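Local coordinates for protein citrate synthase (PDB 6ABW) that probably catalyses the condensation of oxaloacetate with acetyl-CoA to give citrate and CoA in the tricarboxylic acid cycle, at residues A[77-87]-A[133-141]. Sequence-based numbering, arbitrary orientation.
Sequences LKSALDEAYEV and VKLVARAST
Ala84 and Ala137 meet methyl to methyl, CB to CB at 3.7 Å, where the helices of 77-84 and 133-141 cross at -49°; such small residues let the axes close to 8.2 Å. Lys134 lays the aliphatic start of its chain, CB and CG, against Ala84 CB, while its end leads away. Towards Leu77 branched side chains take over: Val133 CG1, anti to its backbone N (chi1 169°), fits among Leu77 CD1, Leu81 CD2 and Ala80 CB, and is tight against Leu77 CD1 at 3.4 Å. Beyond Ala84, Val87 CG1 lies along the Arg138 chain.

The polar bonds gather near Ala84 and Tyr85, whose carbonyls take donors from helix 128-151. The extended Arg138 chain brings NE to Ala84 O at 3.0 Å, in the carbonyl plane on a lone pair, while NH2 donates to a water that also bonds Glu83 O and Glu86 O. A leucine in place of Arg138 would probably leave Ala84 O without this donor and the water without one of its three protein partners. Thr141 suits its place twice over: OG1 donates to Tyr85 O at 2.7 Å, and CG2 meets Val87 CG2 tip to tip. The flat Tyr85 ring turns its edge to Ala137 O, with Leu81 O of its own segment over one face, and its OH reaches a second water shared with Ser140 OG.

Around this largely buried crossing, Tyr215 bonds Arg138 NH1 and Tyr119 makes a cation-pi contact with Arg138. Helix 56-65 packs on Leu77, Leu81 and Val133, helix 164-173 on Tyr85 and Ser140, while helix 342-365 packs on the side of helix 128-151 turned away from 77-87.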
loop_
_atom_site.group_PDB
_atom_site.type_symbol
_atom_site.label_atom_id
_atom_site.label_comp_id
_atom_site.label_asym_id
_atom_site.label_seq_id
_atom_site.Cartn_x
_atom_site.Cartn_y
_atom_site.Cartn_z
ATOM N N LEU A 77 9.261 2.176 27.597
ATOM C CA LEU A 77 9.442 2.115 26.139
ATOM C C LEU A 77 10.430 1.088 25.732
ATOM O O LEU A 77 10.161 0.336 24.806
ATOM C CB LEU A 77 9.843 3.479 25.590
ATOM C CG LEU A 77 10.293 3.500 24.110
ATOM C CD1 LEU A 77 9.149 3.041 23.307
ATOM C CD2 LEU A 77 10.605 4.928 23.747
ATOM N N LYS A 78 11.602 1.058 26.349
ATOM C CA LYS A 78 12.555 0.040 26.095
ATOM C C LYS A 78 12.074 -1.392 26.321
ATOM O O LYS A 78 12.383 -2.268 25.502
ATOM C CB LYS A 78 13.789 0.298 26.910
ATOM C CG LYS A 78 14.568 1.495 26.409
ATOM C CD LYS A 78 15.747 1.741 27.313
ATOM C CE LYS A 78 16.687 2.747 26.656
ATOM N NZ LYS A 78 17.798 2.970 27.610
ATOM N N SER A 79 11.377 -1.656 27.426
ATOM C CA SER A 79 10.816 -3.014 27.669
ATOM C C SER A 79 9.782 -3.387 26.577
ATOM O O SER A 79 9.719 -4.544 26.152
ATOM C CB SER A 79 10.058 -3.071 29.004
ATOM O OG SER A 79 10.929 -2.699 30.008
ATOM N N ALA A 80 8.998 -2.425 26.148
ATOM C CA ALA A 80 7.986 -2.680 25.087
ATOM C C ALA A 80 8.668 -3.035 23.739
ATOM O O ALA A 80 8.263 -3.992 23.057
ATOM C CB ALA A 80 7.084 -1.500 24.924
ATOM N N LEU A 81 9.759 -2.326 23.412
ATOM C CA LEU A 81 10.556 -2.701 22.240
ATOM C C LEU A 81 11.100 -4.105 22.365
ATOM O O LEU A 81 10.943 -4.928 21.460
ATOM C CB LEU A 81 11.719 -1.737 21.992
ATOM C CG LEU A 81 11.313 -0.364 21.582
ATOM C CD1 LEU A 81 12.512 0.582 21.772
ATOM C CD2 LEU A 81 10.899 -0.320 20.097
ATOM N N ASP A 82 11.691 -4.425 23.538
ATOM C CA ASP A 82 12.280 -5.747 23.741
ATOM C C ASP A 82 11.317 -6.898 23.574
ATOM O O ASP A 82 11.667 -7.885 22.965
ATOM C CB ASP A 82 12.903 -5.903 25.121
ATOM C CG ASP A 82 14.177 -5.052 25.279
ATOM O OD1 ASP A 82 14.785 -4.638 24.243
ATOM O OD2 ASP A 82 14.596 -4.790 26.439
ATOM N N GLU A 83 10.109 -6.709 24.029
ATOM C CA GLU A 83 9.161 -7.858 23.981
ATOM C C GLU A 83 8.559 -7.962 22.569
ATOM O O GLU A 83 8.065 -9.000 22.224
ATOM C CB GLU A 83 8.132 -7.778 25.091
ATOM C CG GLU A 83 7.080 -6.749 24.903
ATOM C CD GLU A 83 6.137 -6.563 26.095
ATOM O OE1 GLU A 83 5.598 -5.411 26.240
ATOM O OE2 GLU A 83 5.911 -7.545 26.860
ATOM N N ALA A 84 8.642 -6.885 21.772
ATOM C CA ALA A 84 8.056 -6.878 20.435
ATOM C C ALA A 84 8.975 -7.449 19.343
ATOM O O ALA A 84 8.478 -7.748 18.285
ATOM C CB ALA A 84 7.630 -5.474 20.102
ATOM N N TYR A 85 10.273 -7.589 19.546
ATOM C CA TYR A 85 11.178 -8.044 18.457
ATOM C C TYR A 85 10.776 -9.356 17.841
ATOM O O TYR A 85 10.897 -9.515 16.640
ATOM C CB TYR A 85 12.625 -8.190 18.922
ATOM C CG TYR A 85 13.280 -6.855 19.205
ATOM C CD1 TYR A 85 13.346 -5.870 18.201
ATOM C CD2 TYR A 85 13.968 -6.635 20.393
ATOM C CE1 TYR A 85 13.942 -4.638 18.438
ATOM C CE2 TYR A 85 14.674 -5.456 20.622
ATOM C CZ TYR A 85 14.613 -4.442 19.667
ATOM O OH TYR A 85 15.296 -3.300 19.913
ATOM N N GLU A 86 10.360 -10.318 18.669
ATOM C CA GLU A 86 10.003 -11.654 18.221
ATOM C C GLU A 86 8.734 -11.583 17.370
ATOM O O GLU A 86 7.718 -10.961 17.747
ATOM C CB GLU A 86 9.832 -12.698 19.411
ATOM C CG GLU A 86 8.964 -12.253 20.619
ATOM C CD GLU A 86 9.333 -12.884 22.033
ATOM O OE1 GLU A 86 9.308 -14.137 22.134
ATOM O OE2 GLU A 86 9.590 -12.133 23.061
ATOM N N VAL A 87 8.830 -12.156 16.168
ATOM C CA VAL A 87 7.656 -12.349 15.290
ATOM C C VAL A 87 7.473 -13.824 14.972
ATOM O O VAL A 87 8.389 -14.575 15.135
ATOM C CB VAL A 87 7.816 -11.544 13.981
ATOM C CG1 VAL A 87 7.909 -10.049 14.369
ATOM C CG2 VAL A 87 9.027 -11.966 13.153
ATOM N N VAL A 133 5.010 1.567 18.684
ATOM C CA VAL A 133 6.287 1.147 19.302
ATOM C C VAL A 133 6.629 -0.277 18.955
ATOM O O VAL A 133 7.751 -0.583 18.592
ATOM C CB VAL A 133 6.264 1.311 20.841
ATOM C CG1 VAL A 133 7.478 0.623 21.506
ATOM C CG2 VAL A 133 6.322 2.796 21.176
ATOM N N LYS A 134 5.618 -1.141 19.029
ATOM C CA LYS A 134 5.844 -2.543 18.705
ATOM C C LYS A 134 6.191 -2.688 17.183
ATOM O O LYS A 134 7.003 -3.514 16.792
ATOM C CB LYS A 134 4.609 -3.386 19.030
ATOM C CG LYS A 134 4.435 -3.668 20.554
ATOM C CD LYS A 134 3.284 -4.614 20.845
ATOM C CE LYS A 134 1.955 -3.861 20.903
ATOM N NZ LYS A 134 0.874 -4.864 21.054
ATOM N N LEU A 135 5.545 -1.911 16.355
ATOM C CA LEU A 135 5.830 -1.967 14.909
ATOM C C LEU A 135 7.282 -1.553 14.616
ATOM O O LEU A 135 7.932 -2.133 13.764
ATOM C CB LEU A 135 4.814 -1.040 14.158
ATOM C CG LEU A 135 4.948 -1.026 12.604
ATOM C CD1 LEU A 135 3.612 -0.652 11.963
ATOM C CD2 LEU A 135 6.007 -0.046 12.115
ATOM N N VAL A 136 7.765 -0.505 15.264
ATOM C CA VAL A 136 9.149 -0.029 15.062
ATOM C C VAL A 136 10.165 -1.114 15.445
ATOM O O VAL A 136 11.118 -1.391 14.711
ATOM C CB VAL A 136 9.417 1.289 15.820
ATOM C CG1 VAL A 136 10.911 1.573 15.811
ATOM C CG2 VAL A 136 8.632 2.403 15.108
ATOM N N ALA A 137 9.935 -1.776 16.566
ATOM C CA ALA A 137 10.719 -2.963 16.879
ATOM C C ALA A 137 10.724 -4.046 15.864
ATOM O O ALA A 137 11.772 -4.653 15.516
ATOM C CB ALA A 137 10.175 -3.547 18.181
ATOM N N ARG A 138 9.550 -4.344 15.368
ATOM C CA ARG A 138 9.408 -5.383 14.368
ATOM C C ARG A 138 10.021 -4.994 13.004
ATOM O O ARG A 138 10.477 -5.842 12.282
ATOM C CB ARG A 138 7.956 -5.790 14.261
ATOM C CG ARG A 138 7.528 -6.498 15.556
ATOM C CD ARG A 138 6.055 -6.622 15.715
ATOM N NE ARG A 138 5.815 -7.304 16.982
ATOM C CZ ARG A 138 4.655 -7.366 17.630
ATOM N NH1 ARG A 138 3.584 -6.724 17.233
ATOM N NH2 ARG A 138 4.597 -8.063 18.782
ATOM N N ALA A 139 10.077 -3.689 12.727
ATOM C CA ALA A 139 10.828 -3.168 11.571
ATOM C C ALA A 139 12.283 -3.533 11.663
ATOM O O ALA A 139 12.883 -3.925 10.666
ATOM C CB ALA A 139 10.622 -1.675 11.381
ATOM N N SER A 140 12.833 -3.472 12.877
ATOM C CA SER A 140 14.211 -3.925 13.124
ATOM C C SER A 140 14.387 -5.404 12.773
ATOM O O SER A 140 15.312 -5.790 12.016
ATOM C CB SER A 140 14.580 -3.635 14.608
ATOM O OG SER A 140 15.871 -4.086 14.861
ATOM N N THR A 141 13.486 -6.235 13.275
ATOM C CA THR A 141 13.536 -7.656 12.968
ATOM C C THR A 141 13.451 -7.966 11.484
ATOM O O THR A 141 14.216 -8.752 10.952
ATOM C CB THR A 141 12.413 -8.336 13.716
ATOM O OG1 THR A 141 12.561 -8.064 15.132
ATOM C CG2 THR A 141 12.438 -9.860 13.497
HETATM O O HOH W 1 6.612 -9.998 19.894
HETATM O O HOH W 2 16.733 -3.270 17.306
#